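Long-range contacts in peptidoglycan N-acetylglucosamine deacetylase (Agathobacter rectalis, PDB 5JMU), which probably removes acetyl groups from N-acetylglucosamine of peptidoglycan, through a zinc-binding catalytic domain of the NodB-homology deacetylase family, the part described here: residues 50-55 against 71-76; 21-26 against 209-214; 42-47 against 199-204. One frame throughout, in Å; residues are numbered along the deposited sequence.

Interaction 1: 50-55 against 71-76; sequences FFVTNT and HTVAIH. With ZN (zinc ion), chain C.
Phe50 turns the edge of its ring onto a face of the His71 imidazole. The pair is T-shaped, with planes at 79°, and CE2 of Phe50 comes 3.7 Å from CG of His71. His71 ND1 is held from elsewhere, by the backbone N of Ala48. Phe51 and Ala74 lie on the face of the sheet opposite Phe50 and Val73. CD1 and CE1 of Phe51 both lie 3.4 Å from CB of Ala74, and Ile75 O sits at the edge of the same ring.

The backbones pair as parallel strands through four hydrogen bonds. Phe50 N to Thr72 O is nearly straight, at 174°. Ala74 N returns to Phe50 O, and Val52 N reaches Ala74 O. The last bond, His76 N to Val52 O at 2.9 Å, falls on a lone pair of the carbonyl. It fixes the backbone of a zinc ligand. CG of His76 stands anti to the backbone N (chi1 -166°), and NE2 meets the zinc at 2.1 Å. Arg115 O takes the ND1 proton, which orients the ring. Thr53 CG2 packs 3.8 Å from CD2 at the ring edge. Asp28, His80 and three waters complete the metal shell.

The two strands belong to a beta-alpha-beta unit with helix 61-68. Strand 21-27 flanks 49-53 on its other side, helix 34-43 packs on Phe50 and His71, and helix 89-107 covers Val52 and Ile75.

Interaction 2: 21-26 against 209-214; sequences IIYLTF and TFLPLT
Phe210 packs its ring against Ile22 and Leu24, and this is one of two apolar clusters in the contact. Its CE2 lies 3.7 Å from CG2 of Ile22, whose side chain runs beside it in the same direction. Leu24 crosses obliquely and brings CG to the ring edge, 3.7 Å from CD2. The second cluster is built on Tyr23. CD2 of Leu213 sits over one face of that ring, 3.7 Å from its centroid and 15° off the normal, a CH-pi contact. CG2 of Ile21 lies over the opposite face, so the ring is held between two aliphatic groups. Ile21 CG2 also meets Leu211 CD1 at 3.8 Å. An alanine at Tyr23 removes the ring, and would probably leave a gap between Leu213 and Ile21.

The backbone bonds are few. Ile22 N donates to Thr209 O, and Leu211 N donates to Ile22 O at 2.9 Å. Both link the strands in parallel. CA-H...O contacts add to them, among them Phe210 CA to Ile22 O at 3.2 Å.

Beyond Leu211 the backbones draw apart, though Leu213 still reaches Tyr23 and Thr25. One water accepts from Leu24 N and lies 2.9 Å from Leu211 O. Another donates to both Leu24 O and Leu211 O. Water, not a direct bond, joins Leu211 O to Leu24, whose N is 4.2 Å away.

The contact ties strand 209-210, the last in the chain, to strand 21-27, the first in the chain. Its chemistry implies a short parallel pairing, with two direct bonds at the start, water further on, and apolar side chains along the whole length.

Interaction 3: 42-47 against 199-204; sequences DKYNVK and IIQWGQ
The chain leaves helix 34-43 through a Schellman motif, with Asn45 at positive phi (54°), and this turn faces helix 196-205 with Tyr44 and Ile200 as the nearest pair, their CA atoms 7.5 Å apart. The side chains of Tyr44 and Val46 then reach the helix.

Ile200 is the apolar centre. Its CG2 stands anti to the backbone N and touches CB of Tyr44 at 3.6 Å. CG2 of Val46 meets the same methyl tip to tip, at 4.0 Å. The Tyr44 ring runs past Ile200 towards Gln201, and its hydroxyl comes 3.0 Å from NE2 of Gln201. The ring and that amide are nearly perpendicular, at 86°. The hydroxyl is hydrogen-bonded to Glu197 OE2, one turn earlier on the helix, and Lys43 NZ forms a salt bridge to the same carboxylate oxygen.

Gln204 spans the other end. Its side chain passes Val46, running the other way, with NE2 3.6 Å from CG2. Two waters link it to the turn. One donates to Tyr44 O and to Gln204 OE1, the latter at 2.7 Å. The other donates to Tyr44 O and accepts from Gln204 NE2. The carbonyl of Tyr44 is thus held by two waters.

This is a helix C-terminus closed by a Schellman turn, docked on a second helix at the periphery of the deacetylase domain, away from the zinc site.

How the interactions relate
Interactions 1 and 2 lie in the same buried parallel sheet, through neighbouring strands 49-53 and 21-27. Two hydrogen bonds, Phe51 N to Phe26 O and Thr72 OG1 to Leu213 O, and further packing join them. Interaction 3 is nearer the surface and sets the C-terminal turn of helix 34-43 against helix 196-205. Phe210 bridges it to interaction 2, packing on Val46 and Ile200. The chemistry changes accordingly. Interaction 1 has a full run of backbone bonds and ends at the metal. Interaction 2 has two such bonds and relies on apolar clusters and water. Interaction 3 has a small apolar centre ringed by polar side chains and bridging waters.

Interaction 1: 50-55 against 71-76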
# COMPACT_ATOMS: atom_id res chain seq x y z
N PHE A 50 5.41 -1.05 0.44
CA PHE A 50 5.28 -0.17 -0.73
C PHE A 50 4.40 -0.80 -1.77
O PHE A 50 4.71 -1.91 -2.25
CB PHE A 50 6.67 0.13 -1.30
CG PHE A 50 7.48 0.97 -0.37
CD1 PHE A 50 7.43 2.37 -0.42
CD2 PHE A 50 8.26 0.36 0.62
CE1 PHE A 50 8.20 3.15 0.47
CE2 PHE A 50 9.00 1.13 1.53
CZ PHE A 50 8.96 2.55 1.45
N PHE A 51 3.33 -0.10 -2.13
CA PHE A 51 2.44 -0.56 -3.21
C PHE A 51 2.82 0.23 -4.45
O PHE A 51 2.46 1.41 -4.57
CB PHE A 51 0.97 -0.37 -2.80
CG PHE A 51 0.55 -1.29 -1.69
CD1 PHE A 51 0.17 -2.59 -1.99
CD2 PHE A 51 0.56 -0.88 -0.38
CE1 PHE A 51 -0.25 -3.47 -0.99
CE2 PHE A 51 0.15 -1.75 0.65
CZ PHE A 51 -0.27 -3.05 0.34
N VAL A 52 3.57 -0.41 -5.36
CA VAL A 52 4.32 0.34 -6.37
C VAL A 52 3.67 0.42 -7.76
O VAL A 52 2.74 -0.35 -8.10
CB VAL A 52 5.77 -0.24 -6.50
CG1 VAL A 52 6.51 -0.08 -5.14
CG2 VAL A 52 5.76 -1.69 -6.92
N THR A 53 4.15 1.39 -8.55
CA THR A 53 3.66 1.63 -9.88
C THR A 53 4.87 1.81 -10.77
O THR A 53 6.00 1.91 -10.26
CB THR A 53 2.85 2.95 -10.01
OG1 THR A 53 3.74 4.07 -9.88
CG2 THR A 53 1.72 3.02 -9.01
N ASN A 54 4.63 1.92 -12.07
CA ASN A 54 5.69 2.31 -12.98
C ASN A 54 5.45 3.70 -13.56
O ASN A 54 5.82 4.00 -14.71
CB ASN A 54 5.84 1.28 -14.08
CG ASN A 54 7.20 1.35 -14.74
OD1 ASN A 54 8.22 1.56 -14.06
ND2 ASN A 54 7.23 1.18 -16.02
N THR A 55 4.81 4.56 -12.75
CA THR A 55 4.50 5.92 -13.20
C THR A 55 5.76 6.78 -13.41
O THR A 55 5.78 7.70 -14.24
CB THR A 55 3.57 6.60 -12.18
OG1 THR A 55 2.32 5.91 -12.19
CG2 THR A 55 3.31 8.05 -12.58
N HIS A 71 11.88 -4.01 3.28
CA HIS A 71 10.46 -3.63 3.17
C HIS A 71 9.69 -4.60 2.31
O HIS A 71 10.28 -5.36 1.55
CB HIS A 71 10.34 -2.23 2.57
CG HIS A 71 11.13 -1.24 3.35
ND1 HIS A 71 10.78 -0.89 4.64
CD2 HIS A 71 12.29 -0.59 3.07
CE1 HIS A 71 11.70 -0.08 5.13
NE2 HIS A 71 12.61 0.14 4.19
N THR A 72 8.36 -4.61 2.46
CA THR A 72 7.52 -5.40 1.58
C THR A 72 7.25 -4.62 0.30
O THR A 72 6.85 -3.46 0.34
CB THR A 72 6.20 -5.74 2.29
OG1 THR A 72 6.53 -6.61 3.40
CG2 THR A 72 5.21 -6.40 1.29
N VAL A 73 7.49 -5.27 -0.83
CA VAL A 73 7.18 -4.69 -2.12
C VAL A 73 5.95 -5.38 -2.68
O VAL A 73 5.93 -6.63 -2.82
CB VAL A 73 8.39 -4.84 -3.08
CG1 VAL A 73 7.99 -4.39 -4.52
CG2 VAL A 73 9.52 -4.00 -2.56
N ALA A 74 4.91 -4.59 -2.90
CA ALA A 74 3.60 -5.11 -3.32
C ALA A 74 3.14 -4.36 -4.59
O ALA A 74 3.68 -3.33 -4.96
CB ALA A 74 2.60 -4.94 -2.18
N ILE A 75 2.12 -4.89 -5.26
CA ILE A 75 1.65 -4.28 -6.50
C ILE A 75 0.57 -3.25 -6.28
O ILE A 75 -0.33 -3.52 -5.52
CB ILE A 75 1.08 -5.37 -7.42
CG1 ILE A 75 2.21 -6.32 -7.83
CG2 ILE A 75 0.46 -4.73 -8.70
CD1 ILE A 75 1.75 -7.59 -8.62
N HIS A 76 0.68 -2.08 -6.94
CA HIS A 76 -0.45 -1.13 -7.02
C HIS A 76 -0.98 -1.19 -8.46
O HIS A 76 -2.08 -1.69 -8.72
CB HIS A 76 -0.00 0.27 -6.59
CG HIS A 76 -1.11 1.25 -6.30
ND1 HIS A 76 -2.32 0.89 -5.73
CD2 HIS A 76 -1.14 2.59 -6.47
CE1 HIS A 76 -3.06 1.99 -5.59
NE2 HIS A 76 -2.38 3.03 -6.05
ZN ZN C . -2.83 5.08 -6.19
O HOH W 1 -3.07 5.24 -4.15
O HOH W 2 -3.32 7.13 -6.19
O HOH W 3 -4.97 4.70 -6.28

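Interaction 2: 21-26 against 209-214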
# COMPACT_ATOMS: atom_id res chain seq x y z
N ILE A 21 -0.46 -2.25 16.78
CA ILE A 21 0.35 -2.51 15.59
C ILE A 21 0.07 -1.42 14.57
O ILE A 21 -1.09 -1.05 14.38
CB ILE A 21 0.01 -3.87 14.96
CG1 ILE A 21 0.21 -5.01 15.99
CG2 ILE A 21 0.77 -4.07 13.65
CD1 ILE A 21 1.64 -5.09 16.56
N ILE A 22 1.11 -0.93 13.91
CA ILE A 22 0.94 -0.00 12.77
C ILE A 22 1.68 -0.55 11.56
O ILE A 22 2.91 -0.78 11.60
CB ILE A 22 1.47 1.41 13.09
CG1 ILE A 22 0.76 1.97 14.34
CG2 ILE A 22 1.23 2.34 11.87
CD1 ILE A 22 1.40 3.23 14.89
N TYR A 23 0.93 -0.70 10.46
CA TYR A 23 1.55 -1.02 9.18
C TYR A 23 1.56 0.28 8.41
O TYR A 23 0.51 0.71 7.91
CB TYR A 23 0.74 -2.09 8.42
CG TYR A 23 0.62 -3.44 9.12
CD1 TYR A 23 1.61 -4.41 9.00
CD2 TYR A 23 -0.55 -3.78 9.81
CE1 TYR A 23 1.46 -5.66 9.61
CE2 TYR A 23 -0.71 -5.03 10.43
CZ TYR A 23 0.29 -5.97 10.32
OH TYR A 23 0.12 -7.20 10.93
N LEU A 24 2.73 0.93 8.29
CA LEU A 24 2.83 2.10 7.41
C LEU A 24 2.88 1.58 5.97
O LEU A 24 3.67 0.65 5.65
CB LEU A 24 4.10 2.92 7.70
CG LEU A 24 4.13 3.64 9.03
CD1 LEU A 24 5.51 4.30 9.22
CD2 LEU A 24 3.03 4.68 9.05
N THR A 25 2.04 2.13 5.11
CA THR A 25 2.05 1.72 3.70
C THR A 25 2.09 2.93 2.81
O THR A 25 1.55 3.99 3.13
CB THR A 25 0.84 0.83 3.32
OG1 THR A 25 -0.38 1.62 3.21
CG2 THR A 25 0.64 -0.26 4.38
N PHE A 26 2.70 2.76 1.64
CA PHE A 26 2.95 3.88 0.72
C PHE A 26 2.55 3.49 -0.71
O PHE A 26 3.13 2.52 -1.27
CB PHE A 26 4.44 4.28 0.77
CG PHE A 26 4.87 4.73 2.15
CD1 PHE A 26 4.64 6.06 2.55
CD2 PHE A 26 5.44 3.83 3.04
CE1 PHE A 26 4.96 6.50 3.85
CE2 PHE A 26 5.79 4.24 4.35
CZ PHE A 26 5.54 5.59 4.75
N THR A 209 4.01 -0.77 17.72
CA THR A 209 5.04 -1.51 16.96
C THR A 209 4.75 -1.35 15.48
O THR A 209 3.63 -1.64 15.05
CB THR A 209 5.05 -3.01 17.31
OG1 THR A 209 5.38 -3.12 18.71
CG2 THR A 209 6.13 -3.71 16.48
N PHE A 210 5.74 -0.88 14.72
CA PHE A 210 5.64 -0.76 13.26
C PHE A 210 6.10 -2.02 12.59
O PHE A 210 7.20 -2.52 12.86
CB PHE A 210 6.49 0.41 12.78
CG PHE A 210 5.93 1.75 13.20
CD1 PHE A 210 6.29 2.29 14.44
CD2 PHE A 210 5.08 2.46 12.37
CE1 PHE A 210 5.75 3.52 14.88
CE2 PHE A 210 4.58 3.67 12.75
CZ PHE A 210 4.90 4.22 14.03
N LEU A 211 5.23 -2.56 11.72
CA LEU A 211 5.55 -3.80 11.03
C LEU A 211 5.33 -3.64 9.53
O LEU A 211 4.51 -2.82 9.10
CB LEU A 211 4.65 -4.91 11.56
CG LEU A 211 4.80 -5.36 13.00
CD1 LEU A 211 3.72 -6.41 13.33
CD2 LEU A 211 6.20 -5.92 13.17
N PRO A 212 5.99 -4.46 8.71
CA PRO A 212 5.66 -4.62 7.28
C PRO A 212 4.55 -5.67 7.10
O PRO A 212 4.39 -6.56 7.94
CB PRO A 212 6.95 -5.11 6.65
CG PRO A 212 7.55 -6.04 7.80
CD PRO A 212 7.09 -5.37 9.14
N LEU A 213 3.78 -5.55 6.01
CA LEU A 213 2.76 -6.56 5.73
C LEU A 213 3.44 -7.77 5.19
O LEU A 213 4.36 -7.67 4.35
CB LEU A 213 1.72 -6.03 4.72
CG LEU A 213 0.74 -4.99 5.29
CD1 LEU A 213 0.05 -4.25 4.14
CD2 LEU A 213 -0.27 -5.64 6.23
N THR A 214 2.99 -8.96 5.62
CA THR A 214 3.47 -10.21 5.04
C THR A 214 2.27 -11.08 4.70
O THR A 214 1.14 -10.72 4.97
CB THR A 214 4.40 -10.97 5.99
OG1 THR A 214 3.64 -11.45 7.11
CG2 THR A 214 5.49 -10.04 6.49
O HOH W 4 5.30 -0.01 9.34
O HOH W 5 3.64 -1.93 6.57

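Interaction 3: 42-47 against 199-204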
# COMPACT_ATOMS: atom_id res chain seq x y z
N ASP A 42 15.14 3.69 7.84
CA ASP A 42 16.38 3.11 8.37
C ASP A 42 16.82 3.77 9.67
O ASP A 42 17.31 3.11 10.59
CB ASP A 42 17.50 3.23 7.36
CG ASP A 42 17.45 2.17 6.30
OD1 ASP A 42 16.63 1.20 6.42
OD2 ASP A 42 18.24 2.29 5.33
N LYS A 43 16.66 5.09 9.75
CA LYS A 43 17.03 5.82 10.94
C LYS A 43 16.31 5.27 12.19
O LYS A 43 16.91 5.22 13.26
CB LYS A 43 16.74 7.31 10.76
CG LYS A 43 17.09 8.17 11.96
CD LYS A 43 16.79 9.63 11.66
CE LYS A 43 17.07 10.53 12.86
NZ LYS A 43 16.73 11.96 12.55
N TYR A 44 15.07 4.82 12.02
CA TYR A 44 14.25 4.35 13.15
C TYR A 44 14.14 2.83 13.13
O TYR A 44 13.40 2.27 13.92
CB TYR A 44 12.85 5.01 13.10
CG TYR A 44 13.00 6.48 13.44
CD1 TYR A 44 13.02 6.90 14.77
CD2 TYR A 44 13.25 7.42 12.44
CE1 TYR A 44 13.22 8.23 15.09
CE2 TYR A 44 13.47 8.77 12.76
CZ TYR A 44 13.44 9.16 14.06
OH TYR A 44 13.68 10.49 14.38
N ASN A 45 14.85 2.19 12.19
CA ASN A 45 14.83 0.73 12.08
C ASN A 45 13.39 0.18 11.95
O ASN A 45 12.98 -0.77 12.65
CB ASN A 45 15.55 0.12 13.27
CG ASN A 45 15.83 -1.38 13.10
OD1 ASN A 45 16.09 -1.85 12.01
ND2 ASN A 45 15.77 -2.11 14.18
N VAL A 46 12.62 0.77 11.05
CA VAL A 46 11.22 0.39 10.80
C VAL A 46 11.08 -0.15 9.38
O VAL A 46 11.69 0.41 8.46
CB VAL A 46 10.29 1.64 11.00
CG1 VAL A 46 8.91 1.48 10.30
CG2 VAL A 46 10.16 1.97 12.56
N LYS A 47 10.27 -1.20 9.22
CA LYS A 47 9.97 -1.73 7.89
C LYS A 47 8.56 -1.29 7.52
O LYS A 47 7.68 -1.14 8.39
CB LYS A 47 10.10 -3.25 7.83
CG LYS A 47 11.45 -3.76 8.39
CD LYS A 47 12.66 -3.03 7.72
CE LYS A 47 13.97 -3.43 8.38
NZ LYS A 47 15.13 -2.74 7.79
N ILE A 199 5.59 10.67 12.93
CA ILE A 199 4.64 9.58 13.13
C ILE A 199 5.34 8.41 13.84
O ILE A 199 4.79 7.85 14.80
CB ILE A 199 4.03 9.14 11.77
CG1 ILE A 199 3.05 10.22 11.27
CG2 ILE A 199 3.30 7.79 11.89
CD1 ILE A 199 2.73 10.09 9.72
N ILE A 200 6.53 8.04 13.38
CA ILE A 200 7.28 6.97 14.03
C ILE A 200 7.69 7.35 15.48
O ILE A 200 7.55 6.51 16.41
CB ILE A 200 8.51 6.58 13.22
CG1 ILE A 200 8.07 5.90 11.90
CG2 ILE A 200 9.38 5.60 14.04
CD1 ILE A 200 9.22 5.75 10.90
N GLN A 201 8.18 8.56 15.66
CA GLN A 201 8.54 8.99 17.01
C GLN A 201 7.35 8.85 17.95
O GLN A 201 7.48 8.32 19.06
CB GLN A 201 9.02 10.45 17.01
CG GLN A 201 10.41 10.58 16.35
CD GLN A 201 10.85 12.03 16.17
OE1 GLN A 201 10.05 12.92 15.93
NE2 GLN A 201 12.14 12.25 16.25
N TRP A 202 6.20 9.34 17.51
CA TRP A 202 5.02 9.26 18.37
C TRP A 202 4.62 7.80 18.64
O TRP A 202 4.36 7.41 19.79
CB TRP A 202 3.84 10.02 17.75
CG TRP A 202 2.63 9.94 18.62
CD1 TRP A 202 2.29 10.78 19.65
CD2 TRP A 202 1.62 8.93 18.57
NE1 TRP A 202 1.13 10.35 20.24
CE2 TRP A 202 0.69 9.23 19.58
CE3 TRP A 202 1.40 7.83 17.74
CZ2 TRP A 202 -0.44 8.43 19.80
CZ3 TRP A 202 0.28 7.05 17.96
CH2 TRP A 202 -0.62 7.35 18.96
N GLY A 203 4.56 7.01 17.58
CA GLY A 203 4.12 5.64 17.75
C GLY A 203 5.06 4.89 18.68
O GLY A 203 4.60 4.22 19.61
N GLN A 204 6.36 5.03 18.46
CA GLN A 204 7.28 4.27 19.29
C GLN A 204 7.22 4.74 20.75
O GLN A 204 7.32 3.92 21.69
CB GLN A 204 8.70 4.35 18.71
CG GLN A 204 8.76 3.54 17.41
CD GLN A 204 10.17 3.32 16.89
OE1 GLN A 204 11.09 4.11 17.14
NE2 GLN A 204 10.34 2.25 16.11
O HOH W 6 13.71 3.67 16.51
O HOH W 7 12.63 0.37 15.67